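Sensor protein (Rhodopseudomonas palustris, PDB 2OOL) senses light through a biliverdin-type chromophore bound in its PAS-GAF chromophore-binding domain and, as a bacteriophytochrome, probably relays the signal through histidine kinase activity. Local coordinates at residues H42-V47 with R116-I121; E198-D201 with P205-L208. All blocks are in the same frame, centred on the assembly; numbering follows the deposited sequence.

Contact 1 (H42-V47 with R116-I121); sequences HGYLFV and RAFNGI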
loop_
_atom_site.group_PDB
_atom_site.type_symbol
_atom_site.label_atom_id
_atom_site.label_comp_id
_atom_site.label_asym_id
_atom_site.label_seq_id
_atom_site.Cartn_x
_atom_site.Cartn_y
_atom_site.Cartn_z
ATOM N N HIS A 42 -6.009 -23.891 -10.510
ATOM C CA HIS A 42 -6.725 -23.076 -9.516
ATOM C C HIS A 42 -7.396 -21.875 -10.223
ATOM O O HIS A 42 -8.094 -21.116 -9.578
ATOM C CB HIS A 42 -5.777 -22.592 -8.392
ATOM C CG HIS A 42 -4.666 -21.716 -8.891
ATOM N ND1 HIS A 42 -3.577 -22.217 -9.561
ATOM C CD2 HIS A 42 -4.507 -20.375 -8.865
ATOM C CE1 HIS A 42 -2.795 -21.224 -9.933
ATOM N NE2 HIS A 42 -3.321 -20.094 -9.507
ATOM N N GLY A 43 -7.143 -21.685 -11.535
ATOM C CA GLY A 43 -7.689 -20.551 -12.305
ATOM C C GLY A 43 -8.187 -21.052 -13.660
ATOM O O GLY A 43 -8.082 -22.213 -13.949
ATOM N N TYR A 44 -8.722 -20.170 -14.484
ATOM C CA TYR A 44 -9.183 -20.523 -15.832
ATOM C C TYR A 44 -8.613 -19.556 -16.878
ATOM O O TYR A 44 -8.460 -18.372 -16.608
ATOM C CB TYR A 44 -10.734 -20.497 -15.889
ATOM C CG TYR A 44 -11.421 -21.357 -14.847
ATOM C CD1 TYR A 44 -11.723 -22.689 -15.098
ATOM C CD2 TYR A 44 -11.789 -20.831 -13.602
ATOM C CE1 TYR A 44 -12.342 -23.493 -14.111
ATOM C CE2 TYR A 44 -12.398 -21.630 -12.618
ATOM C CZ TYR A 44 -12.663 -22.954 -12.890
ATOM O OH TYR A 44 -13.302 -23.735 -11.939
ATOM N N LEU A 45 -8.363 -20.037 -18.094
ATOM C CA LEU A 45 -7.767 -19.183 -19.136
ATOM C C LEU A 45 -8.587 -19.173 -20.424
ATOM O O LEU A 45 -9.036 -20.222 -20.876
ATOM C CB LEU A 45 -6.333 -19.652 -19.440
ATOM C CG LEU A 45 -5.461 -18.906 -20.434
ATOM C CD1 LEU A 45 -3.993 -19.127 -20.065
ATOM C CD2 LEU A 45 -5.735 -19.300 -21.936
ATOM N N PHE A 46 -8.741 -17.977 -21.006
ATOM C CA PHE A 46 -9.386 -17.798 -22.296
ATOM C C PHE A 46 -8.470 -16.976 -23.166
ATOM O O PHE A 46 -7.868 -16.011 -22.705
ATOM C CB PHE A 46 -10.663 -17.009 -22.115
ATOM C CG PHE A 46 -11.653 -17.669 -21.217
ATOM C CD1 PHE A 46 -12.722 -18.379 -21.756
ATOM C CD2 PHE A 46 -11.528 -17.582 -19.831
ATOM C CE1 PHE A 46 -13.673 -18.956 -20.943
ATOM C CE2 PHE A 46 -12.459 -18.210 -18.995
ATOM C CZ PHE A 46 -13.518 -18.887 -19.529
ATOM N N VAL A 47 -8.309 -17.381 -24.403
ATOM C CA VAL A 47 -7.838 -16.477 -25.432
ATOM C C VAL A 47 -9.052 -15.924 -26.090
ATOM O O VAL A 47 -9.914 -16.686 -26.466
ATOM C CB VAL A 47 -6.952 -17.198 -26.477
ATOM C CG1 VAL A 47 -6.487 -16.205 -27.498
ATOM C CG2 VAL A 47 -5.746 -17.928 -25.715
ATOM N N ARG A 116 -20.427 -16.836 -10.201
ATOM C CA ARG A 116 -19.117 -16.919 -9.579
ATOM C C ARG A 116 -18.267 -15.715 -9.877
ATOM O O ARG A 116 -18.091 -15.343 -11.046
ATOM C CB ARG A 116 -18.345 -18.110 -10.126
ATOM C CG ARG A 116 -18.942 -19.460 -9.776
ATOM C CD ARG A 116 -18.309 -19.988 -8.501
ATOM N NE ARG A 116 -16.858 -20.151 -8.611
ATOM C CZ ARG A 116 -16.251 -21.206 -9.152
ATOM N NH1 ARG A 116 -16.956 -22.227 -9.650
ATOM N NH2 ARG A 116 -14.913 -21.246 -9.175
ATOM N N ALA A 117 -17.620 -15.196 -8.822
ATOM C CA ALA A 117 -16.811 -13.988 -8.862
ATOM C C ALA A 117 -15.283 -14.316 -8.866
ATOM O O ALA A 117 -14.784 -15.148 -8.084
ATOM C CB ALA A 117 -17.163 -13.047 -7.619
ATOM N N PHE A 118 -14.573 -13.600 -9.726
ATOM C CA PHE A 118 -13.169 -13.809 -10.035
ATOM C C PHE A 118 -12.420 -12.501 -10.190
ATOM O O PHE A 118 -12.986 -11.458 -10.396
ATOM C CB PHE A 118 -12.993 -14.529 -11.362
ATOM C CG PHE A 118 -13.543 -15.925 -11.400
ATOM C CD1 PHE A 118 -12.806 -16.997 -10.898
ATOM C CD2 PHE A 118 -14.774 -16.181 -11.987
ATOM C CE1 PHE A 118 -13.314 -18.280 -10.904
ATOM C CE2 PHE A 118 -15.281 -17.453 -12.035
ATOM C CZ PHE A 118 -14.568 -18.513 -11.498
ATOM N N ASN A 119 -11.093 -12.608 -10.072
ATOM C CA ASN A 119 -10.157 -11.571 -10.448
ATOM C C ASN A 119 -9.805 -11.899 -11.874
ATOM O O ASN A 119 -9.237 -12.970 -12.150
ATOM C CB ASN A 119 -8.839 -11.635 -9.624
ATOM C CG ASN A 119 -8.813 -10.717 -8.449
ATOM O OD1 ASN A 119 -7.830 -10.745 -7.673
ATOM N ND2 ASN A 119 -9.814 -9.873 -8.308
ATOM N N GLY A 120 -10.078 -10.959 -12.768
ATOM C CA GLY A 120 -9.725 -11.113 -14.175
ATOM C C GLY A 120 -8.388 -10.456 -14.494
ATOM O O GLY A 120 -8.175 -9.245 -14.226
ATOM N N ILE A 121 -7.480 -11.251 -15.072
ATOM C CA ILE A 121 -6.111 -10.810 -15.337
ATOM C C ILE A 121 -5.933 -10.888 -16.852
ATOM O O ILE A 121 -5.910 -11.957 -17.420
ATOM C CB ILE A 121 -5.040 -11.717 -14.659
ATOM C CG1 ILE A 121 -5.418 -12.053 -13.216
ATOM C CG2 ILE A 121 -3.604 -11.104 -14.804
ATOM C CD1 ILE A 121 -5.220 -10.966 -12.293
#

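Contact 2 (E198-D201 with P205-L208); sequences EDRD and PSLL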
loop_
_atom_site.group_PDB
_atom_site.type_symbol
_atom_site.label_atom_id
_atom_site.label_comp_id
_atom_site.label_asym_id
_atom_site.label_seq_id
_atom_site.Cartn_x
_atom_site.Cartn_y
_atom_site.Cartn_z
ATOM N N GLU A 198 16.722 -14.046 5.245
ATOM C CA GLU A 198 15.666 -15.007 5.502
ATOM C C GLU A 198 14.767 -14.548 6.637
ATOM O O GLU A 198 15.235 -14.077 7.635
ATOM C CB GLU A 198 16.260 -16.343 5.910
ATOM C CG GLU A 198 15.270 -17.495 5.881
ATOM C CD GLU A 198 15.947 -18.807 6.218
ATOM O OE1 GLU A 198 16.483 -18.895 7.350
ATOM O OE2 GLU A 198 15.957 -19.724 5.332
ATOM N N ASP A 199 13.455 -14.661 6.454
ATOM C CA ASP A 199 12.547 -14.586 7.603
ATOM C C ASP A 199 11.633 -15.771 7.507
ATOM O O ASP A 199 11.058 -16.037 6.450
ATOM C CB ASP A 199 11.743 -13.298 7.575
ATOM C CG ASP A 199 11.131 -12.946 8.939
ATOM O OD1 ASP A 199 11.826 -12.938 9.979
ATOM O OD2 ASP A 199 9.930 -12.672 8.965
ATOM N N ARG A 200 11.495 -16.483 8.614
ATOM C CA ARG A 200 10.637 -17.658 8.690
ATOM C C ARG A 200 9.893 -17.775 10.029
ATOM O O ARG A 200 10.322 -17.235 11.068
ATOM C CB ARG A 200 11.456 -18.926 8.476
ATOM C CG ARG A 200 12.537 -19.098 9.448
ATOM C CD ARG A 200 13.263 -20.418 9.273
ATOM N NE ARG A 200 13.919 -20.730 10.534
ATOM C CZ ARG A 200 14.957 -20.061 11.010
ATOM N NH1 ARG A 200 15.496 -19.061 10.311
ATOM N NH2 ARG A 200 15.461 -20.393 12.168
ATOM N N ASP A 201 8.799 -18.534 9.976
ATOM C CA ASP A 201 7.963 -18.829 11.138
ATOM C C ASP A 201 8.631 -19.930 11.975
ATOM O O ASP A 201 9.584 -20.572 11.531
ATOM C CB ASP A 201 6.548 -19.219 10.638
ATOM C CG ASP A 201 5.493 -19.250 11.765
ATOM O OD1 ASP A 201 5.793 -18.798 12.923
ATOM O OD2 ASP A 201 4.363 -19.729 11.481
ATOM N N PRO A 205 12.589 -25.110 8.955
ATOM C CA PRO A 205 14.034 -25.117 8.772
ATOM C C PRO A 205 14.558 -23.926 7.947
ATOM O O PRO A 205 13.879 -23.451 7.009
ATOM C CB PRO A 205 14.298 -26.422 7.999
ATOM C CG PRO A 205 12.998 -27.078 7.768
ATOM C CD PRO A 205 11.913 -26.166 8.176
ATOM N N SER A 206 15.778 -23.519 8.274
ATOM C CA SER A 206 16.500 -22.395 7.683
ATOM C C SER A 206 17.418 -22.845 6.547
ATOM O O SER A 206 18.063 -23.907 6.646
ATOM C CB SER A 206 17.388 -21.757 8.754
ATOM O OG SER A 206 18.103 -20.654 8.242
ATOM N N LEU A 207 17.448 -22.056 5.465
ATOM C CA LEU A 207 18.448 -22.203 4.395
ATOM C C LEU A 207 19.390 -20.988 4.317
ATOM O O LEU A 207 20.055 -20.774 3.312
ATOM C CB LEU A 207 17.747 -22.385 3.055
ATOM C CG LEU A 207 16.804 -23.581 2.944
ATOM C CD1 LEU A 207 16.000 -23.522 1.679
ATOM C CD2 LEU A 207 17.584 -24.877 3.035
ATOM N N LEU A 208 19.436 -20.188 5.369
ATOM C CA LEU A 208 20.249 -18.979 5.386
ATOM C C LEU A 208 21.734 -19.285 5.110
ATOM O O LEU A 208 22.270 -20.282 5.589
ATOM C CB LEU A 208 20.125 -18.281 6.756
ATOM C CG LEU A 208 20.827 -16.931 6.837
ATOM C CD1 LEU A 208 20.360 -15.994 5.747
ATOM C CD2 LEU A 208 20.690 -16.304 8.266
#

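Contact 1 (H42-V47 with R116-I121)
Y44 and F118 meet ring to ring, and their pairing is the close part of a small contact that buries about 100 Å² in all. The CD2-CE2 edge of the Y44 ring does the touching: CE2 lies 3.9 Å from CE1 of F118, and Y44 CD2 is 4.0 Å from that same CE1. The ring planes stand 83° apart with centroids separated by 5.8 Å, an oblique aromatic pair in which F118 CE1 lies at the edge of the tyrosine, near its plane. In Y44, CG lies beside the backbone N and anti to the carbonyl carbon (chi1 -54°), which, with CB already directed at the other strand, sets the CD2-CE2 edge against F118. The looser, solvent side is bordered by the exposed R116, whose chain bends at chi2 and chi3 and brings NH2 to 4.1 Å from Y44 OH, too long for a hydrogen bond. The hydroxyl lies near the guanidinium plane, at its edge, and ring and guanidinium planes are 64° apart. Strand 128-134 lies between the two strands in the antiparallel sheet of the PAS domain, and the CA atoms of Y44 and G120 are 9.6 Å apart, as expected for strands that are not direct neighbours. V62 and L65 of helix 62-66 also touch Y44. The contact therefore rests on apolar van der Waals packing between the two rings, while the arginine adds a polar border without a directional bond.

Contact 2 (E198-D201 with P205-L208)
The carboxylate of E198 takes two hydrogen bonds from the loop facing it, one on each oxygen. S206 OG donates to OE1 of E198 at 2.6 Å, and the backbone N of L207 donates to E198 OE2 at 2.8 Å, nearly straight at 163°. Both donors use syn lone pairs, each on the side of the other oxygen, which fixes the turn of the flat group. The E198 chain delivers it there by running extended beyond CG, with CG anti to the backbone N (chi1 -166°). From the same strand, R200 NH1 adds a salt bridge to E198 OE1 at 3.1 Å, its hydrogen bond weak and bent; S206 CB sits over one guanidinium face, offset toward the rim. In the second shell, L208 N donates to S206 OG at 3.2 Å, closing an ST turn that positions the hydroxyl. With E198 replaced by an alanine, S206 OG and L207 N would probably lose their acceptor and R200 its carboxylate mate. The carboxylate thus pins the loop after strand 193-200 of the GAF domain, which carries L207, its side chain about 4 Å from the bound biliverdin. Farther out, E198 and L207 both pack on R181 and K183 of strand 181-187, while D199 meets helix 162-177 through a salt bridge to R174.

Overall arrangement
Contact 1 and contact 2 fall in different domains of the chromophore-binding fragment and follow one another along the chain, the first closing before the second opens. Contact 1 joins two non-adjacent strands of the antiparallel PAS sheet. Contact 2 is local, tying the end of strand 193-200 in the GAF sheet to the loop that leads into strand 211-212. The centres of contact 1 and contact 2 are 33 Å apart, on opposite sides of the chain's centre. Their nearest atoms are about 22 Å apart; they do not touch, and they lie on different sheets, one in each domain. Contact 1 packs side chains within the PAS sheet, whereas contact 2 shapes the loop carrying L207, so only the second borders directly on the chromophore.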